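Local coordinates for galactose-binding-like protein (Bacteroides thetaiotaomicron, PDB 7M1B) that probably binds sugars, being a SusE-like protein of a family with a potential degradative capacity, at residues 200-205 against 375-380; 269-275 against 339-345. One frame throughout, in Å; residues are numbered along the deposited sequence.

Interaction 1: 200-205 against 375-380; sequences LYEEKL and WFYGTP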
loop_
_atom_site.group_PDB
_atom_site.type_symbol
_atom_site.label_atom_id
_atom_site.label_comp_id
_atom_site.label_asym_id
_atom_site.label_seq_id
_atom_site.Cartn_x
_atom_site.Cartn_y
_atom_site.Cartn_z
ATOM N N LEU A 200 12.950 6.445 -7.124
ATOM C CA LEU A 200 11.648 6.657 -7.711
ATOM C C LEU A 200 10.957 7.910 -7.185
ATOM O O LEU A 200 11.159 8.352 -6.056
ATOM C CB LEU A 200 10.745 5.469 -7.346
ATOM C CG LEU A 200 11.257 4.085 -7.802
ATOM C CD1 LEU A 200 10.186 3.023 -7.556
ATOM C CD2 LEU A 200 11.612 4.085 -9.294
ATOM N N TYR A 201 10.133 8.486 -8.088
ATOM C CA TYR A 201 9.348 9.688 -7.817
ATOM C C TYR A 201 7.880 9.381 -8.133
ATOM O O TYR A 201 7.580 8.818 -9.191
ATOM C CB TYR A 201 9.881 10.774 -8.752
ATOM C CG TYR A 201 9.362 12.183 -8.604
ATOM C CD1 TYR A 201 8.091 12.561 -9.047
ATOM C CD2 TYR A 201 10.216 13.181 -8.144
ATOM C CE1 TYR A 201 7.665 13.879 -8.952
ATOM C CE2 TYR A 201 9.810 14.498 -8.067
ATOM C CZ TYR A 201 8.548 14.853 -8.487
ATOM O OH TYR A 201 8.221 16.171 -8.388
ATOM N N GLU A 202 6.974 9.721 -7.216
ATOM C CA GLU A 202 5.627 9.179 -7.415
ATOM C C GLU A 202 4.848 10.226 -8.260
ATOM O O GLU A 202 5.168 11.437 -8.230
ATOM C CB GLU A 202 4.915 9.071 -6.069
ATOM C CG GLU A 202 4.632 10.428 -5.419
ATOM C CD GLU A 202 4.041 10.357 -4.017
ATOM O OE1 GLU A 202 4.011 9.262 -3.416
ATOM O OE2 GLU A 202 3.690 11.435 -3.488
ATOM N N GLU A 203 3.835 9.731 -8.951
ATOM C CA GLU A 203 2.839 10.593 -9.572
ATOM C C GLU A 203 1.487 10.068 -9.130
ATOM O O GLU A 203 1.377 8.898 -8.814
ATOM C CB GLU A 203 2.978 10.569 -11.105
ATOM C CG GLU A 203 2.626 9.237 -11.776
ATOM C CD GLU A 203 2.974 9.097 -13.254
ATOM O OE1 GLU A 203 2.045 8.771 -14.046
ATOM O OE2 GLU A 203 4.188 9.215 -13.615
ATOM N N LYS A 204 0.425 10.894 -9.325
ATOM C CA LYS A 204 -0.918 10.375 -9.135
ATOM C C LYS A 204 -1.217 9.501 -10.356
ATOM O O LYS A 204 -1.214 9.999 -11.513
ATOM C CB LYS A 204 -1.891 11.572 -9.097
ATOM C CG LYS A 204 -3.329 11.157 -8.793
ATOM C CD LYS A 204 -4.163 12.476 -8.786
ATOM C CE LYS A 204 -5.638 12.270 -8.824
ATOM N NZ LYS A 204 -6.223 13.615 -8.605
ATOM N N LEU A 205 -1.554 8.202 -10.153
ATOM C CA LEU A 205 -1.815 7.350 -11.294
ATOM C C LEU A 205 -3.117 7.824 -11.973
ATOM O O LEU A 205 -4.079 8.235 -11.304
ATOM C CB LEU A 205 -1.901 5.904 -10.845
ATOM C CG LEU A 205 -0.626 5.383 -10.187
ATOM C CD1 LEU A 205 -0.842 3.935 -9.808
ATOM C CD2 LEU A 205 0.566 5.554 -11.136
ATOM N N TRP A 375 -7.294 7.605 -4.237
ATOM C CA TRP A 375 -6.275 8.027 -5.193
ATOM C C TRP A 375 -4.977 7.284 -4.919
ATOM O O TRP A 375 -4.525 7.292 -3.798
ATOM C CB TRP A 375 -6.027 9.536 -5.068
ATOM C CG TRP A 375 -7.137 10.412 -5.582
ATOM C CD1 TRP A 375 -8.339 9.986 -6.083
ATOM C CD2 TRP A 375 -7.155 11.848 -5.514
ATOM N NE1 TRP A 375 -9.091 11.093 -6.398
ATOM C CE2 TRP A 375 -8.389 12.246 -6.051
ATOM C CE3 TRP A 375 -6.210 12.849 -5.144
ATOM C CZ2 TRP A 375 -8.749 13.602 -6.162
ATOM C CZ3 TRP A 375 -6.592 14.173 -5.286
ATOM C CH2 TRP A 375 -7.840 14.568 -5.785
ATOM N N PHE A 376 -4.351 6.726 -5.975
ATOM C CA PHE A 376 -3.130 5.917 -5.823
ATOM C C PHE A 376 -1.945 6.711 -6.397
ATOM O O PHE A 376 -2.106 7.376 -7.420
ATOM C CB PHE A 376 -3.272 4.588 -6.547
ATOM C CG PHE A 376 -3.981 3.544 -5.720
ATOM C CD1 PHE A 376 -5.229 3.754 -5.187
ATOM C CD2 PHE A 376 -3.280 2.383 -5.347
ATOM C CE1 PHE A 376 -5.793 2.757 -4.392
ATOM C CE2 PHE A 376 -3.863 1.399 -4.574
ATOM C CZ PHE A 376 -5.064 1.671 -3.983
ATOM N N TYR A 377 -0.789 6.531 -5.785
ATOM C CA TYR A 377 0.414 7.221 -6.204
ATOM C C TYR A 377 1.491 6.207 -6.454
ATOM O O TYR A 377 1.554 5.219 -5.730
ATOM C CB TYR A 377 0.910 8.240 -5.167
ATOM C CG TYR A 377 -0.059 9.390 -4.973
ATOM C CD1 TYR A 377 -1.170 9.237 -4.126
ATOM C CD2 TYR A 377 0.082 10.580 -5.665
ATOM C CE1 TYR A 377 -2.103 10.251 -3.964
ATOM C CE2 TYR A 377 -0.832 11.619 -5.508
ATOM C CZ TYR A 377 -1.921 11.449 -4.652
ATOM O OH TYR A 377 -2.819 12.469 -4.470
ATOM N N GLY A 378 2.376 6.464 -7.434
ATOM C CA GLY A 378 3.506 5.552 -7.607
ATOM C C GLY A 378 4.194 5.897 -8.943
ATOM O O GLY A 378 4.007 6.982 -9.520
ATOM N N THR A 379 4.873 4.909 -9.488
ATOM C CA THR A 379 5.645 5.077 -10.710
ATOM C C THR A 379 5.159 4.038 -11.721
ATOM O O THR A 379 5.403 2.848 -11.524
ATOM C CB THR A 379 7.159 4.889 -10.449
ATOM O OG1 THR A 379 7.609 5.734 -9.357
ATOM C CG2 THR A 379 7.918 5.122 -11.752
ATOM N N PRO A 380 4.511 4.468 -12.822
ATOM C CA PRO A 380 4.122 3.550 -13.876
ATOM C C PRO A 380 5.320 2.813 -14.455
ATOM O O PRO A 380 6.461 3.322 -14.515
ATOM C CB PRO A 380 3.529 4.447 -14.987
ATOM C CG PRO A 380 3.112 5.678 -14.204
ATOM C CD PRO A 380 4.183 5.868 -13.125
HETATM O O HOH W 1 -4.744 7.550 -8.686
#

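Interaction 2: 269-275 against 339-345; sequences SRFTSWQ and KGEEFEF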
loop_
_atom_site.group_PDB
_atom_site.type_symbol
_atom_site.label_atom_id
_atom_site.label_comp_id
_atom_site.label_asym_id
_atom_site.label_seq_id
_atom_site.Cartn_x
_atom_site.Cartn_y
_atom_site.Cartn_z
ATOM N N SER A 269 3.576 3.738 -4.170
ATOM C CA SER A 269 4.122 4.476 -3.048
ATOM C C SER A 269 3.117 4.605 -1.912
ATOM O O SER A 269 3.443 4.324 -0.778
ATOM C CB SER A 269 4.695 5.818 -3.427
ATOM O OG SER A 269 3.680 6.611 -4.089
ATOM N N ARG A 270 1.949 5.144 -2.207
ATOM C CA ARG A 270 0.970 5.426 -1.157
ATOM C C ARG A 270 -0.394 5.662 -1.808
ATOM O O ARG A 270 -0.495 5.699 -3.046
ATOM C CB ARG A 270 1.443 6.738 -0.491
ATOM C CG ARG A 270 1.356 7.966 -1.390
ATOM C CD ARG A 270 2.001 9.202 -0.698
ATOM N NE ARG A 270 1.838 10.421 -1.506
ATOM C CZ ARG A 270 0.791 11.267 -1.568
ATOM N NH1 ARG A 270 -0.305 11.098 -0.840
ATOM N NH2 ARG A 270 0.869 12.300 -2.391
ATOM N N PHE A 271 -1.456 5.664 -0.988
ATOM C CA PHE A 271 -2.747 6.063 -1.522
ATOM C C PHE A 271 -3.465 6.905 -0.474
ATOM O O PHE A 271 -3.080 6.946 0.697
ATOM C CB PHE A 271 -3.564 4.809 -1.922
ATOM C CG PHE A 271 -4.078 3.942 -0.789
ATOM C CD1 PHE A 271 -3.249 3.013 -0.129
ATOM C CD2 PHE A 271 -5.350 4.173 -0.258
ATOM C CE1 PHE A 271 -3.741 2.237 0.931
ATOM C CE2 PHE A 271 -5.836 3.392 0.794
ATOM C CZ PHE A 271 -5.011 2.463 1.453
ATOM N N THR A 272 -4.489 7.622 -0.957
ATOM C CA THR A 272 -5.323 8.470 -0.113
ATOM C C THR A 272 -6.757 7.934 -0.220
ATOM O O THR A 272 -7.217 7.577 -1.328
ATOM C CB THR A 272 -5.355 9.945 -0.533
ATOM O OG1 THR A 272 -3.981 10.325 -0.625
ATOM C CG2 THR A 272 -6.079 10.838 0.445
ATOM N N SER A 273 -7.452 7.819 0.935
ATOM C CA SER A 273 -8.790 7.203 0.996
ATOM C C SER A 273 -9.735 8.232 1.618
ATOM O O SER A 273 -9.398 8.910 2.612
ATOM C CB SER A 273 -8.719 5.983 1.952
ATOM O OG SER A 273 -10.001 5.414 2.007
ATOM N N TRP A 274 -10.889 8.462 0.953
ATOM C CA TRP A 274 -11.941 9.271 1.542
ATOM C C TRP A 274 -13.189 8.471 1.841
ATOM O O TRP A 274 -13.622 7.698 0.999
ATOM C CB TRP A 274 -12.388 10.386 0.578
ATOM C CG TRP A 274 -11.361 11.479 0.448
ATOM C CD1 TRP A 274 -11.426 12.691 1.071
ATOM C CD2 TRP A 274 -10.263 11.535 -0.474
ATOM N NE1 TRP A 274 -10.432 13.520 0.600
ATOM C CE2 TRP A 274 -9.700 12.829 -0.344
ATOM C CE3 TRP A 274 -9.661 10.619 -1.358
ATOM C CZ2 TRP A 274 -8.549 13.227 -1.063
ATOM C CZ3 TRP A 274 -8.571 11.043 -2.115
ATOM C CH2 TRP A 274 -8.015 12.317 -1.956
ATOM N N GLN A 275 -13.738 8.699 3.061
ATOM C CA GLN A 275 -15.006 8.112 3.454
ATOM C C GLN A 275 -16.174 8.889 2.804
ATOM O O GLN A 275 -16.062 10.090 2.522
ATOM C CB GLN A 275 -15.216 8.255 4.976
ATOM C CG GLN A 275 -14.231 7.374 5.772
ATOM C CD GLN A 275 -14.348 7.733 7.237
ATOM O OE1 GLN A 275 -15.445 7.855 7.790
ATOM N NE2 GLN A 275 -13.191 7.876 7.871
ATOM N N LYS A 339 -10.231 15.706 4.536
ATOM C CA LYS A 339 -8.969 16.004 3.866
ATOM C C LYS A 339 -8.310 14.769 3.227
ATOM O O LYS A 339 -7.370 14.868 2.412
ATOM C CB LYS A 339 -8.045 16.716 4.859
ATOM C CG LYS A 339 -7.178 15.763 5.693
ATOM C CD LYS A 339 -5.860 16.403 6.183
ATOM C CE LYS A 339 -5.914 16.879 7.622
ATOM N NZ LYS A 339 -4.780 17.775 7.978
ATOM N N GLY A 340 -8.874 13.570 3.458
ATOM C CA GLY A 340 -8.315 12.355 2.861
ATOM C C GLY A 340 -7.326 11.706 3.843
ATOM O O GLY A 340 -6.426 12.340 4.400
ATOM N N GLU A 341 -7.471 10.404 3.999
ATOM C CA GLU A 341 -6.633 9.578 4.922
ATOM C C GLU A 341 -5.504 8.934 4.136
ATOM O O GLU A 341 -5.711 8.261 3.104
ATOM C CB GLU A 341 -7.583 8.619 5.607
ATOM C CG GLU A 341 -8.580 9.325 6.508
ATOM C CD GLU A 341 -9.591 8.323 7.034
ATOM O OE1 GLU A 341 -10.658 8.250 6.519
ATOM O OE2 GLU A 341 -9.163 7.520 7.949
ATOM N N GLU A 342 -4.276 9.115 4.648
ATOM C CA GLU A 342 -3.107 8.737 3.874
ATOM C C GLU A 342 -2.510 7.423 4.375
ATOM O O GLU A 342 -2.385 7.224 5.597
ATOM C CB GLU A 342 -2.029 9.844 4.098
ATOM C CG GLU A 342 -2.554 11.235 3.812
ATOM C CD GLU A 342 -2.772 11.582 2.364
ATOM O OE1 GLU A 342 -3.118 12.764 2.119
ATOM O OE2 GLU A 342 -2.608 10.691 1.481
ATOM N N PHE A 343 -2.140 6.544 3.428
ATOM C CA PHE A 343 -1.530 5.270 3.782
ATOM C C PHE A 343 -0.328 4.984 2.885
ATOM O O PHE A 343 -0.424 5.125 1.674
ATOM C CB PHE A 343 -2.551 4.109 3.592
ATOM C CG PHE A 343 -3.775 4.316 4.455
ATOM C CD1 PHE A 343 -3.727 3.953 5.794
ATOM C CD2 PHE A 343 -4.872 5.048 4.029
ATOM C CE1 PHE A 343 -4.817 4.185 6.629
ATOM C CE2 PHE A 343 -5.963 5.270 4.854
ATOM C CZ PHE A 343 -5.920 4.893 6.172
ATOM N N GLU A 344 0.774 4.440 3.449
ATOM C CA GLU A 344 1.973 4.170 2.668
ATOM C C GLU A 344 2.061 2.666 2.419
ATOM O O GLU A 344 1.511 1.847 3.190
ATOM C CB GLU A 344 3.259 4.563 3.416
ATOM C CG GLU A 344 3.237 5.978 3.913
ATOM C CD GLU A 344 4.566 6.460 4.422
ATOM O OE1 GLU A 344 5.419 5.627 4.636
ATOM O OE2 GLU A 344 4.711 7.676 4.579
ATOM N N PHE A 345 2.600 2.316 1.256
ATOM C CA PHE A 345 2.747 0.912 0.931
ATOM C C PHE A 345 4.081 0.392 1.393
ATOM O O PHE A 345 5.025 1.174 1.558
ATOM C CB PHE A 345 2.770 0.677 -0.573
ATOM C CG PHE A 345 1.388 0.747 -1.142
ATOM C CD1 PHE A 345 0.473 -0.306 -0.873
ATOM C CD2 PHE A 345 0.921 1.882 -1.800
ATOM C CE1 PHE A 345 -0.821 -0.212 -1.334
ATOM C CE2 PHE A 345 -0.368 1.924 -2.303
ATOM C CZ PHE A 345 -1.233 0.870 -2.064
HETATM O O HOH W 2 -0.847 8.865 1.078
HETATM O O HOH W 3 -1.934 13.399 -0.313
HETATM O O HOH W 4 -10.542 6.126 4.630
HETATM O O HOH W 5 -12.096 10.001 4.954
#

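Interaction 1: 200-205 against 375-380
Three backbone hydrogen bonds tie the chain leaving the preceding domain to the last strand of the C-terminal galactose-binding-like domain, a short antiparallel pairing in which a linker adds itself to the edge of a sheet. E203 N donates to G378 O (2.8 Å) and G378 N returns a bond to E203 O (3.0 Å); after the non-hydrogen-bonded pair K204–Y377, L205 N reaches F376 O (2.9 Å). Before the strand begins, a side chain takes over: T379 OG1 donates to Y201 O at 3.1 Å. At the other end water 1 joins L205 O (2.8 Å) to F376 N (2.9 Å). E202 turns its carboxylate to strand 256-274, where it bonds S269 and forms a salt bridge with R270, so the linker is held by two strands of the domain. L205 adds an apolar contact, its CD1 lying 4.1 Å from F376 CB and its CD2 4.0 Å from P380 CG. The extended, all-trans K204 side chain runs past the Y377 ring, with K204 CB 3.7 Å from Y377 CE2, and ends in a cation-pi contact: K204 NZ sits 3.2 Å from the centroid of the six-membered ring of W375, 7° off its normal.

Interaction 2: 269-275 against 339-345
An antiparallel strand pair within the beta-sandwich expected of a galactose-binding-like domain joins 269-274 to 341-344, their axes 4.7 Å apart at 154°. In the hydrogen-bonded pair F271–F343, F271 N to F343 O and F343 N to F271 O are both 2.9 Å. In the next such pair, S273 N to E341 O and E341 N to S273 O are both 2.8 Å. F345 N closes the end on S269 O (3.0 Å). S269 and R270 together face Y377 on the neighbouring strand, a classic beta bulge. F271, F343 and F345 form an aromatic cluster: F271 CE1 meets F343 CB, and F271 CD1 meets F345 CZ, both at 3.5 Å, the cluster packing on strands 292-297 and 311-317. The face of T272 and E342 is polar: T272 OG1 donates to E342 OE2 (2.5 Å), and R270 NH1 makes a longer salt bridge to E342 OE2 (3.3 Å), while R270 NE pairs with E202. After helix 331-338, positive-phi G340 lies against a tryptophan, G340 CA being 3.5 Å from the centroid of the W274 five-membered ring.

The two contacts illustrate how one sheet can serve both as a domain's core and as the dock for a neighbouring domain's linker. Their centres are about 12 Å apart, and strands 256-274 and 370-380 are adjacent in the sheet, so the two pairings lie side by side, 203-204, 370-380, 256-274 and 341-344 following one another across it. Along the chain interaction 2 is nested inside the loop closed by interaction 1: 200-205 comes first, then both segments of interaction 2, then the C-terminal strand. They touch directly through W375 O and T272 N (2.9 Å) and through E202 OE1 and S269 OG (2.8 Å). The connection to the preceding domain is thereby joined to the C-terminal domain's own sheet.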